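Local atomic coordinates of LPP20 lipofamily protein (Helicobacter pylori R046Wa, PDB entry 4KZS), a protein that is secreted and of unknown function, and may be linked to the outer membrane and the Tol-Pal system. Residues Ser23-Lys29 / Gly93-Arg98; Leu37-Val41 / Asp77-Val83; Ile71-Thr75 / Glu151-Lys155; Asn82-Val86 / Thr97-Ile101; Leu144-Met148 / Leu164-Glu168. All blocks are in the same frame, centred on the assembly; numbering follows the deposited sequence.

Contact 1. Residues Ser23-Lys29 / Gly93-Arg98; sequences SGSATSK and GIYYTR
Two extended strands, 23-26 and 94-98, run antiparallel at 166° with their axes 4.6 Å apart. G24 pairs with T97 and A26 with Y95 as hydrogen-bonded pairs; S23-R98 and S25-Y96 are non-hydrogen-bonded. Each hydrogen-bonded pair satisfies both its amides: G24 N to T97 O and T97 N to G24 O at 3.0 Å, A26 N to Y95 O at 2.9 Å, Y95 N to A26 O at 2.7 Å. On its other edge the central strand bonds by backbone to strand 84-91, Y96 to E89 and R98 to V86 and N87. Hydrogen bonds also join S23 N to D39 OD2, S25 OG (chi1 p) to K35 NZ, T97 OG1 to S32 OG and R98 NH1 to N87 OD1. Past A26, S28 is the N-cap of helix 29-53, and the Y95 ring (chi1 m, chi2 67°) presents a face to K29 N, 3.5 Å from Y95 CG. Linking first and central strands of a 1-3-2 sheet beside its helix, this pairing is consistent with the SHS2 fold.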
# COMPACT_ATOMS: atom_id res chain seq x y z
N SER A 23 -14.32 8.94 24.42
CA SER A 23 -15.38 9.94 24.63
C SER A 23 -14.95 11.29 24.04
O SER A 23 -13.76 11.59 23.96
CB SER A 23 -15.62 10.15 26.11
OG SER A 23 -14.38 10.45 26.68
N GLY A 24 -15.93 12.10 23.66
CA GLY A 24 -15.60 13.26 22.90
C GLY A 24 -16.79 14.17 22.97
O GLY A 24 -17.89 13.71 23.27
N SER A 25 -16.56 15.45 22.70
CA SER A 25 -17.59 16.49 22.77
C SER A 25 -17.34 17.52 21.68
O SER A 25 -16.18 17.90 21.37
CB SER A 25 -17.55 17.21 24.11
OG SER A 25 -16.23 17.54 24.51
N ALA A 26 -18.44 17.97 21.10
CA ALA A 26 -18.37 18.79 19.91
C ALA A 26 -19.67 19.55 19.74
O ALA A 26 -20.70 19.20 20.34
CB ALA A 26 -18.13 17.91 18.69
N THR A 27 -19.63 20.58 18.91
CA THR A 27 -20.82 21.40 18.66
C THR A 27 -21.77 20.72 17.65
O THR A 27 -22.71 21.33 17.16
CB THR A 27 -20.41 22.81 18.26
OG1 THR A 27 -19.44 22.72 17.20
CG2 THR A 27 -19.75 23.51 19.44
N SER A 28 -21.54 19.45 17.39
CA SER A 28 -22.41 18.65 16.54
C SER A 28 -22.46 17.18 16.98
O SER A 28 -21.44 16.62 17.37
CB SER A 28 -21.92 18.71 15.11
OG SER A 28 -22.65 17.77 14.35
N LYS A 29 -23.63 16.54 16.88
CA LYS A 29 -23.79 15.15 17.30
C LYS A 29 -22.82 14.23 16.58
O LYS A 29 -22.10 13.43 17.21
CB LYS A 29 -25.23 14.68 17.11
CG LYS A 29 -25.58 13.32 17.71
CD LYS A 29 -27.05 13.03 17.48
CE LYS A 29 -27.48 11.68 18.05
NZ LYS A 29 -28.89 11.26 17.85
N GLY A 93 -26.01 23.27 23.18
CA GLY A 93 -25.34 23.27 21.90
C GLY A 93 -24.17 22.31 21.81
O GLY A 93 -23.77 21.92 20.71
N ILE A 94 -23.60 21.92 22.94
CA ILE A 94 -22.55 20.94 22.84
C ILE A 94 -23.07 19.51 23.02
O ILE A 94 -23.99 19.25 23.81
CB ILE A 94 -21.36 21.25 23.73
CG1 ILE A 94 -21.67 20.87 25.14
CG2 ILE A 94 -20.97 22.72 23.63
CD1 ILE A 94 -20.40 20.50 25.86
N TYR A 95 -22.49 18.60 22.23
CA TYR A 95 -22.86 17.20 22.27
C TYR A 95 -21.72 16.40 22.89
O TYR A 95 -20.52 16.79 22.81
CB TYR A 95 -23.18 16.71 20.88
CG TYR A 95 -24.24 17.54 20.21
CD1 TYR A 95 -24.01 18.88 19.84
CD2 TYR A 95 -25.50 16.97 19.94
CE1 TYR A 95 -25.02 19.64 19.24
CE2 TYR A 95 -26.51 17.71 19.33
CZ TYR A 95 -26.27 19.03 18.99
OH TYR A 95 -27.31 19.70 18.40
N TYR A 96 -22.10 15.30 23.51
CA TYR A 96 -21.12 14.42 24.12
C TYR A 96 -21.52 13.02 23.72
O TYR A 96 -22.72 12.68 23.68
CB TYR A 96 -21.15 14.57 25.66
CG TYR A 96 -20.36 13.52 26.42
CD1 TYR A 96 -19.03 13.72 26.74
CD2 TYR A 96 -20.96 12.34 26.87
CE1 TYR A 96 -18.31 12.77 27.46
CE2 TYR A 96 -20.25 11.40 27.60
CZ TYR A 96 -18.94 11.63 27.88
OH TYR A 96 -18.26 10.70 28.57
N THR A 97 -20.51 12.20 23.43
CA THR A 97 -20.70 10.80 23.03
C THR A 97 -19.61 10.00 23.76
O THR A 97 -18.41 10.44 23.89
CB THR A 97 -20.56 10.62 21.50
OG1 THR A 97 -21.54 11.42 20.82
CG2 THR A 97 -20.80 9.20 21.08
N ARG A 98 -19.99 8.85 24.28
CA ARG A 98 -18.96 7.98 24.78
C ARG A 98 -19.20 6.57 24.21
O ARG A 98 -20.33 6.16 24.05
CB ARG A 98 -19.02 8.02 26.28
CG ARG A 98 -18.09 7.08 27.00
CD ARG A 98 -18.94 6.63 28.18
NE ARG A 98 -18.14 6.67 29.36
CZ ARG A 98 -18.50 6.17 30.52
NH1 ARG A 98 -19.70 5.65 30.71
NH2 ARG A 98 -17.64 6.26 31.50

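Contact 2. Residues Leu37-Val41 / Asp77-Val83; sequences LADLV and DLELNNV
L37 reaches from helix 29-53 over V83 at one end and D77 at the other: L37 CD2 lies 3.9 Å from V83 CG2, and L37 CD1 4.1 Å from D77 OD2, a spread set by its m,t rotamer. Residues 37-41 form regular helix, with V41 N bonded to L37 O at 2.7 Å. Opposite, 77-79 make a single 3-10 turn in which L80 N returns to D77 O at 2.8 Å; the chain then opens out, with psi near 180° at L80 and 167° at V83. The CA atoms come nearest at V41 and D77, 6.9 Å apart. No hydrogen bond crosses, so apolar side chains hold the contact. L80 (m,t) brings its CD1 to 4.0 Å from V41 CG1 and 4.4 Å from L40 CD2; L40 CD2 also lies 4.5 Å from V83 CG2. D77, with chi1 m, brings its carboxylate back toward the helix, where OD1 rests 3.9 Å from V41 CG1 without forming a polar bond to it. Beyond the pair, L80 also touches F106 of helix 103-121, while V83 reaches V99 and I101 of the central strand. The loop thus lies against the helix it follows and delivers the chain to strand 84-91, a helix-to-strand connection packed on the helix's own apolar side.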
# COMPACT_ATOMS: atom_id res chain seq x y z
N LEU A 37 -14.78 8.19 18.76
CA LEU A 37 -14.02 7.06 18.16
C LEU A 37 -12.55 7.34 18.14
O LEU A 37 -11.72 6.49 18.51
CB LEU A 37 -14.34 6.85 16.69
CG LEU A 37 -15.58 6.15 16.19
CD1 LEU A 37 -15.17 5.61 14.82
CD2 LEU A 37 -15.96 5.04 17.14
N ALA A 38 -12.20 8.51 17.61
CA ALA A 38 -10.81 8.89 17.54
C ALA A 38 -10.24 8.62 18.91
O ALA A 38 -9.27 7.87 19.07
CB ALA A 38 -10.69 10.34 17.19
N ASP A 39 -10.92 9.14 19.93
CA ASP A 39 -10.38 9.04 21.26
C ASP A 39 -10.31 7.59 21.70
O ASP A 39 -9.41 7.20 22.45
CB ASP A 39 -11.14 9.91 22.24
CG ASP A 39 -10.65 9.73 23.63
OD1 ASP A 39 -9.43 9.91 23.87
OD2 ASP A 39 -11.48 9.36 24.48
N LEU A 40 -11.23 6.80 21.19
CA LEU A 40 -11.25 5.35 21.48
C LEU A 40 -10.10 4.60 20.80
O LEU A 40 -9.45 3.76 21.48
CB LEU A 40 -12.61 4.73 21.10
CG LEU A 40 -12.56 3.23 20.91
CD1 LEU A 40 -12.05 2.60 22.17
CD2 LEU A 40 -13.96 2.77 20.71
N VAL A 41 -9.84 4.89 19.51
CA VAL A 41 -8.73 4.26 18.82
C VAL A 41 -7.46 4.63 19.51
O VAL A 41 -6.61 3.77 19.79
CB VAL A 41 -8.62 4.64 17.32
CG1 VAL A 41 -9.82 4.14 16.51
CG2 VAL A 41 -8.49 6.13 17.13
N ASP A 77 -9.40 3.99 12.46
CA ASP A 77 -10.76 3.39 12.26
C ASP A 77 -10.76 2.17 11.37
O ASP A 77 -11.52 1.24 11.57
CB ASP A 77 -11.72 4.36 11.61
CG ASP A 77 -11.71 5.71 12.24
OD1 ASP A 77 -10.93 5.95 13.18
OD2 ASP A 77 -12.51 6.55 11.78
N LEU A 78 -9.95 2.22 10.32
CA LEU A 78 -9.73 1.08 9.46
C LEU A 78 -9.76 -0.20 10.28
O LEU A 78 -10.25 -1.24 9.80
CB LEU A 78 -8.34 1.19 8.80
CG LEU A 78 -8.22 1.96 7.50
CD1 LEU A 78 -8.93 3.32 7.55
CD2 LEU A 78 -6.74 2.08 7.11
N GLU A 79 -9.19 -0.11 11.50
CA GLU A 79 -9.00 -1.26 12.39
C GLU A 79 -10.19 -1.75 13.18
O GLU A 79 -10.15 -2.85 13.75
CB GLU A 79 -7.86 -0.99 13.36
CG GLU A 79 -6.52 -1.35 12.77
CD GLU A 79 -6.11 -0.36 11.72
OE1 GLU A 79 -5.79 0.77 12.13
OE2 GLU A 79 -6.10 -0.73 10.52
N LEU A 80 -11.24 -0.95 13.24
CA LEU A 80 -12.44 -1.28 13.97
C LEU A 80 -13.59 -1.41 13.03
O LEU A 80 -13.45 -1.07 11.85
CB LEU A 80 -12.79 -0.07 14.81
CG LEU A 80 -11.88 0.49 15.87
CD1 LEU A 80 -12.75 1.42 16.71
CD2 LEU A 80 -11.31 -0.67 16.66
N ASN A 81 -14.77 -1.67 13.62
CA ASN A 81 -16.12 -1.76 12.98
C ASN A 81 -17.47 -0.97 13.19
O ASN A 81 -17.84 0.05 12.52
CB ASN A 81 -16.54 -3.17 13.27
CG ASN A 81 -15.33 -4.09 13.45
OD1 ASN A 81 -14.40 -3.80 14.24
ND2 ASN A 81 -15.33 -5.21 12.71
N ASN A 82 -18.21 -1.52 14.14
CA ASN A 82 -19.44 -1.01 14.65
C ASN A 82 -19.36 -1.38 16.19
O ASN A 82 -19.55 -2.60 16.58
CB ASN A 82 -20.55 -1.81 14.04
CG ASN A 82 -20.38 -3.32 14.28
OD1 ASN A 82 -20.78 -3.82 15.36
ND2 ASN A 82 -19.78 -4.05 13.29
N VAL A 83 -19.05 -0.34 17.02
CA VAL A 83 -18.70 -0.38 18.45
C VAL A 83 -19.89 0.18 19.22
O VAL A 83 -20.74 0.84 18.62
CB VAL A 83 -17.51 0.61 18.72
CG1 VAL A 83 -16.46 0.52 17.64
CG2 VAL A 83 -17.97 2.09 18.78

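Contact 3. Residues Ile71-Thr75 / Glu151-Lys155; sequences INLKT and ERILK
Side chains alone bridge the irregular segment 71-75 and one turn of helix 135-157. The backbones stay well apart, the nearest CA atoms being those of L73 and I153 at 8.9 Å, and the gap is filled by long side chains. L73, extended at -111/134, takes chi1 49° and chi2 83° (p,p) and directs CD2 to I153 CG1 at 3.6 Å. I153 answers in the m,t rotamer, which carries its CD1 on to T75 CG2 at 4.2 Å, T75 having chi1 p. R152 has chi1 -139° and chi3 -30°, both between wells, and its chain passes so that L73 CD2 sits over a face of the guanidinium, 4.2 Å from R152 CZ. The same group reaches N72, whose t chi1 points the amide at the helix: R152 NH1 donates to N72 OD1 at 3.2 Å, a weak bond with an angle of 127°. Within the helix K155 N bonds to E151 O at 2.9 Å. Behind the loop, N49 and S45 of helix 29-53 bind the amides of L73 and T75, and I153 also touches L110 of helix 103-121. The contact joins the long loop of the N-terminal LPP20 part to a helix of what is probably the three-helix bundle of the middle region.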
# COMPACT_ATOMS: atom_id res chain seq x y z
N ILE A 71 4.52 3.74 21.82
CA ILE A 71 3.43 3.93 20.86
C ILE A 71 3.94 3.71 19.41
O ILE A 71 3.68 4.53 18.52
CB ILE A 71 2.68 5.29 21.07
CG1 ILE A 71 1.33 5.33 20.33
CG2 ILE A 71 3.55 6.50 20.72
CD1 ILE A 71 0.14 4.98 21.20
N ASN A 72 4.65 2.60 19.21
CA ASN A 72 5.21 2.20 17.91
C ASN A 72 4.17 2.20 16.77
O ASN A 72 4.37 2.83 15.72
CB ASN A 72 5.87 0.82 18.04
CG ASN A 72 6.86 0.54 16.92
OD1 ASN A 72 7.74 -0.31 17.06
ND2 ASN A 72 6.72 1.26 15.81
N LEU A 73 3.07 1.50 16.99
CA LEU A 73 2.00 1.42 16.00
C LEU A 73 0.79 2.17 16.49
O LEU A 73 0.40 2.04 17.65
CB LEU A 73 1.65 -0.04 15.68
CG LEU A 73 1.41 -0.98 16.86
CD1 LEU A 73 -0.01 -0.83 17.36
CD2 LEU A 73 1.70 -2.43 16.48
N LYS A 74 0.20 2.99 15.63
CA LYS A 74 -0.93 3.79 16.04
C LYS A 74 -2.10 3.36 15.17
O LYS A 74 -2.03 3.51 13.96
CB LYS A 74 -0.63 5.27 15.86
CG LYS A 74 -1.46 6.14 16.79
CD LYS A 74 -0.80 7.50 17.02
CE LYS A 74 -0.96 8.44 15.83
NZ LYS A 74 -2.35 8.97 15.70
N THR A 75 -3.14 2.80 15.78
CA THR A 75 -4.22 2.19 15.02
C THR A 75 -5.10 3.33 14.51
O THR A 75 -4.92 4.46 14.91
CB THR A 75 -4.99 1.10 15.80
OG1 THR A 75 -5.55 1.67 16.97
CG2 THR A 75 -4.12 -0.04 16.28
N GLU A 151 -0.23 -7.96 12.58
CA GLU A 151 0.22 -9.27 13.08
C GLU A 151 1.04 -9.17 14.34
O GLU A 151 0.99 -10.06 15.19
CB GLU A 151 1.01 -10.00 12.04
CG GLU A 151 1.82 -11.12 12.60
CD GLU A 151 2.68 -11.74 11.53
OE1 GLU A 151 2.10 -12.40 10.63
OE2 GLU A 151 3.91 -11.57 11.62
N ARG A 152 1.81 -8.08 14.44
CA ARG A 152 2.60 -7.87 15.64
C ARG A 152 1.65 -7.82 16.84
O ARG A 152 1.84 -8.54 17.82
CB ARG A 152 3.44 -6.60 15.55
CG ARG A 152 4.84 -6.80 16.11
CD ARG A 152 5.72 -5.56 16.07
NE ARG A 152 5.42 -4.65 14.96
CZ ARG A 152 5.49 -3.32 15.04
NH1 ARG A 152 5.85 -2.70 16.18
NH2 ARG A 152 5.18 -2.58 13.98
N ILE A 153 0.59 -7.01 16.71
CA ILE A 153 -0.43 -6.96 17.74
C ILE A 153 -0.97 -8.34 18.07
O ILE A 153 -0.97 -8.75 19.25
CB ILE A 153 -1.59 -6.08 17.31
CG1 ILE A 153 -1.03 -4.72 16.93
CG2 ILE A 153 -2.60 -6.01 18.44
CD1 ILE A 153 -2.07 -3.71 16.54
N LEU A 154 -1.43 -9.06 17.04
CA LEU A 154 -2.08 -10.35 17.26
C LEU A 154 -1.18 -11.32 18.01
O LEU A 154 -1.63 -11.96 18.96
CB LEU A 154 -2.53 -10.96 15.95
CG LEU A 154 -3.72 -10.20 15.37
CD1 LEU A 154 -4.17 -10.76 14.03
CD2 LEU A 154 -4.84 -10.27 16.38
N LYS A 155 0.10 -11.39 17.61
CA LYS A 155 1.05 -12.29 18.29
C LYS A 155 1.28 -11.85 19.70
O LYS A 155 1.36 -12.68 20.60
CB LYS A 155 2.40 -12.43 17.55
CG LYS A 155 2.27 -13.24 16.26
CD LYS A 155 3.49 -14.07 15.89
CE LYS A 155 4.58 -13.21 15.25
NZ LYS A 155 5.42 -14.04 14.34

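Contact 4. Residues Asn82-Val86 / Thr97-Ile101; sequences NVEIV and TRVRI
N82 lies outside the pairing, and the contact begins at V83, whose chi1 of -43° sets CG2 4.0 Å from V99 CB and CG1 4.1 Å from I101 CD1, on the side that L37, L40 and I44 of helix 29-53 cover. E84 opens the strand: it forms a hydrogen-bonded antiparallel pair with R100, E84 N to R100 O and R100 N to E84 O both 3.0 Å. Its extended side chain (chi1 -33°, chi2 t) runs alongside R100, so that OE2 takes R100 NE at 2.7 Å, a salt bridge near the guanidinium edge, with R100 NH2 adding a weak 3.2 Å bond. R100 (chi1 p, then t,t) is further held by a cation-pi contact with Y19 and by Y21 OH, while E84 OE1 meets Y19 OH. I85 and V99 are the non-hydrogen-bonded pair, CA atoms 4.5 Å apart; with m,m angles I85 places CD1 3.6 Å from V99 CG1 and 4.1 Å from T97 CG2. V86 N donates to R98 O at 2.7 Å, and V86 CG2 (chi1 t) packs on R100 CD at 3.4 Å. V86 phi/psi of -99/-28, and backbone bonding of R98 to N87 as well, are consistent with a classic beta bulge. Axes of the short segments 84-86 and 97-101 pass 4.6 Å apart at 134°, within the beta hairpin of strands 84-91 and 94-102.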
# COMPACT_ATOMS: atom_id res chain seq x y z
N ASN A 82 -18.21 -1.52 14.14
CA ASN A 82 -19.44 -1.01 14.65
C ASN A 82 -19.36 -1.38 16.19
O ASN A 82 -19.55 -2.60 16.58
CB ASN A 82 -20.55 -1.81 14.04
CG ASN A 82 -20.38 -3.32 14.28
OD1 ASN A 82 -20.78 -3.82 15.36
ND2 ASN A 82 -19.78 -4.05 13.29
N VAL A 83 -19.05 -0.34 17.02
CA VAL A 83 -18.70 -0.38 18.45
C VAL A 83 -19.89 0.18 19.22
O VAL A 83 -20.74 0.84 18.62
CB VAL A 83 -17.51 0.61 18.72
CG1 VAL A 83 -16.46 0.52 17.64
CG2 VAL A 83 -17.97 2.09 18.78
N GLU A 84 -19.94 0.04 20.55
CA GLU A 84 -21.13 0.51 21.30
C GLU A 84 -21.15 1.99 21.72
O GLU A 84 -20.12 2.56 22.12
CB GLU A 84 -21.34 -0.34 22.53
CG GLU A 84 -20.94 -1.79 22.39
CD GLU A 84 -21.16 -2.54 23.68
OE1 GLU A 84 -21.19 -3.80 23.63
OE2 GLU A 84 -21.34 -1.87 24.75
N ILE A 85 -22.32 2.60 21.62
CA ILE A 85 -22.57 3.95 22.16
C ILE A 85 -23.05 3.85 23.62
O ILE A 85 -24.10 3.30 23.91
CB ILE A 85 -23.64 4.70 21.35
CG1 ILE A 85 -23.25 4.79 19.87
CG2 ILE A 85 -23.83 6.10 21.91
CD1 ILE A 85 -21.97 5.56 19.62
N VAL A 86 -22.26 4.33 24.55
CA VAL A 86 -22.64 4.19 25.95
C VAL A 86 -23.28 5.46 26.49
O VAL A 86 -24.05 5.38 27.42
CB VAL A 86 -21.45 3.74 26.80
CG1 VAL A 86 -21.75 3.89 28.29
CG2 VAL A 86 -21.18 2.28 26.52
N THR A 97 -20.51 12.20 23.43
CA THR A 97 -20.70 10.80 23.03
C THR A 97 -19.61 10.00 23.76
O THR A 97 -18.41 10.44 23.89
CB THR A 97 -20.56 10.62 21.50
OG1 THR A 97 -21.54 11.42 20.82
CG2 THR A 97 -20.80 9.20 21.08
N ARG A 98 -19.99 8.85 24.28
CA ARG A 98 -18.96 7.98 24.78
C ARG A 98 -19.20 6.57 24.21
O ARG A 98 -20.33 6.16 24.05
CB ARG A 98 -19.02 8.02 26.28
CG ARG A 98 -18.09 7.08 27.00
CD ARG A 98 -18.94 6.63 28.18
NE ARG A 98 -18.14 6.67 29.36
CZ ARG A 98 -18.50 6.17 30.52
NH1 ARG A 98 -19.70 5.65 30.71
NH2 ARG A 98 -17.64 6.26 31.50
N VAL A 99 -18.12 5.87 23.87
CA VAL A 99 -18.18 4.64 23.12
C VAL A 99 -17.24 3.71 23.78
O VAL A 99 -16.38 4.12 24.52
CB VAL A 99 -17.69 4.78 21.68
CG1 VAL A 99 -18.57 5.71 20.91
CG2 VAL A 99 -16.32 5.38 21.66
N ARG A 100 -17.46 2.42 23.56
CA ARG A 100 -16.58 1.40 24.07
C ARG A 100 -16.59 0.20 23.16
O ARG A 100 -17.45 0.07 22.25
CB ARG A 100 -17.05 0.98 25.44
CG ARG A 100 -18.41 0.32 25.43
CD ARG A 100 -18.74 -0.12 26.83
NE ARG A 100 -19.91 -1.01 26.83
CZ ARG A 100 -20.26 -1.75 27.89
NH1 ARG A 100 -19.58 -1.70 29.03
NH2 ARG A 100 -21.30 -2.53 27.83
N ILE A 101 -15.64 -0.69 23.40
CA ILE A 101 -15.59 -1.92 22.61
C ILE A 101 -14.95 -2.95 23.43
O ILE A 101 -14.01 -2.66 24.17
CB ILE A 101 -14.75 -1.77 21.35
CG1 ILE A 101 -14.89 -3.02 20.48
CG2 ILE A 101 -13.27 -1.46 21.66
CD1 ILE A 101 -14.54 -2.78 19.01

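Contact 5. Residues Leu144-Met148 / Leu164-Glu168; sequences LAKAM and LENYE
One helical turn, 144-148, faces the start of the next helix, L164 followed by helical 165-168, and the two run in opposite senses: the closest CA pairs are L144-E168 at 7.5 Å and M148-L164 at 7.9 Å. With helix 103-121, these probably form the three-helix bundle. M148 N bonds to L144 O at 3.1 Å, while L164 O accepts E168 N at 2.9 Å and, weakly, Y167 N at 2.6 Å. L164 (m,t) is at the centre of the apolar contact: its CD1 touches A147 CB at 3.9 Å and M148 CG at 4.0 Å, and its CD2 lies 4.5 Å from L144 CD1. L144 CD1 also packs on Y167 CB at 4.3 Å, the Y167 ring itself leading off to edge-to-face contacts with Y118 and F121 of helix 103-121. E168, with both chi1 and chi2 m, folds back over the seam without any hydrogen bond across it, setting OE1 3.7 Å from L144 CG and 3.6 Å from M148 SD.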
# COMPACT_ATOMS: atom_id res chain seq x y z
N LEU A 144 1.39 -6.13 2.72
CA LEU A 144 2.42 -6.60 3.60
C LEU A 144 2.72 -5.53 4.64
O LEU A 144 2.93 -5.80 5.83
CB LEU A 144 3.63 -6.97 2.76
CG LEU A 144 3.84 -8.46 2.51
CD1 LEU A 144 2.56 -9.23 2.35
CD2 LEU A 144 4.71 -8.70 1.30
N ALA A 145 2.66 -4.28 4.22
CA ALA A 145 2.82 -3.20 5.17
C ALA A 145 1.64 -3.02 6.17
O ALA A 145 1.89 -2.64 7.31
CB ALA A 145 3.04 -1.94 4.39
N LYS A 146 0.39 -3.25 5.76
CA LYS A 146 -0.75 -3.22 6.72
C LYS A 146 -0.68 -4.44 7.64
O LYS A 146 -0.79 -4.30 8.85
CB LYS A 146 -2.09 -3.27 6.02
CG LYS A 146 -2.38 -2.21 4.97
CD LYS A 146 -3.23 -1.10 5.57
CE LYS A 146 -3.81 -0.16 4.52
NZ LYS A 146 -4.68 0.88 5.16
N ALA A 147 -0.46 -5.61 7.05
CA ALA A 147 -0.42 -6.89 7.78
C ALA A 147 0.61 -6.98 8.89
O ALA A 147 0.33 -7.51 9.98
CB ALA A 147 -0.23 -8.07 6.80
N MET A 148 1.83 -6.53 8.65
CA MET A 148 2.83 -6.80 9.65
C MET A 148 2.52 -6.15 11.01
O MET A 148 2.61 -6.79 12.06
CB MET A 148 4.17 -6.35 9.15
CG MET A 148 4.75 -7.33 8.18
SD MET A 148 6.28 -6.68 7.52
CE MET A 148 7.25 -6.64 9.05
N LEU A 164 3.92 -14.63 7.56
CA LEU A 164 4.01 -13.84 6.34
C LEU A 164 5.30 -14.12 5.59
O LEU A 164 5.37 -13.88 4.39
CB LEU A 164 3.91 -12.35 6.64
CG LEU A 164 2.51 -11.91 7.04
CD1 LEU A 164 2.54 -10.58 7.78
CD2 LEU A 164 1.61 -11.85 5.82
N GLU A 165 6.30 -14.63 6.30
CA GLU A 165 7.61 -14.96 5.74
C GLU A 165 7.54 -15.49 4.31
O GLU A 165 8.37 -15.15 3.46
CB GLU A 165 8.34 -15.98 6.61
CG GLU A 165 9.45 -16.74 5.88
CD GLU A 165 10.52 -17.28 6.80
OE1 GLU A 165 11.35 -18.09 6.32
OE2 GLU A 165 10.53 -16.88 8.00
N ASN A 166 6.55 -16.32 4.04
CA ASN A 166 6.43 -16.93 2.75
C ASN A 166 6.03 -15.95 1.71
O ASN A 166 6.50 -16.01 0.58
CB ASN A 166 5.39 -18.03 2.80
CG ASN A 166 5.86 -19.25 2.08
OD1 ASN A 166 5.77 -19.33 0.85
ND2 ASN A 166 6.40 -20.22 2.85
N TYR A 167 5.13 -15.06 2.10
CA TYR A 167 4.62 -14.09 1.18
C TYR A 167 5.70 -13.09 0.90
O TYR A 167 5.86 -12.65 -0.23
CB TYR A 167 3.46 -13.38 1.80
CG TYR A 167 2.15 -14.04 1.55
CD1 TYR A 167 1.84 -14.58 0.31
CD2 TYR A 167 1.18 -14.07 2.54
CE1 TYR A 167 0.61 -15.17 0.07
CE2 TYR A 167 -0.06 -14.65 2.30
CZ TYR A 167 -0.33 -15.20 1.07
OH TYR A 167 -1.56 -15.77 0.82
N GLU A 168 6.44 -12.74 1.93
CA GLU A 168 7.53 -11.83 1.75
C GLU A 168 8.44 -12.36 0.65
O GLU A 168 8.60 -11.72 -0.38
CB GLU A 168 8.25 -11.64 3.06
CG GLU A 168 7.46 -10.77 4.02
CD GLU A 168 7.66 -9.28 3.79
OE1 GLU A 168 7.00 -8.47 4.46
OE2 GLU A 168 8.50 -8.90 2.95

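How the contacts relate
Contacts 1 and 4 share T97 and R98: they are the two seams of one sheet, on either side of its central strand 94-102, centres 13 Å apart. Contact 2 backs that sheet through the helix, with L40 CD2 3.6 Å from V99 CG2, and shares V83 with contact 4; D39 OD2 joins it to S23 N of contact 1 at 2.9 Å. The loop that forms contact 2 has just passed through contact 3, centred 15 Å away, which bridges to the middle region. Contacts 3 and 5 both use helix 135-157, with E151 OE1 3.4 Å from L164 CD1. Contact 2 touches contact 5 at L78 CD2 and K146 NZ, 3.1 Å apart. Contacts 1 and 5 mark the far ends, centres about 39 Å apart.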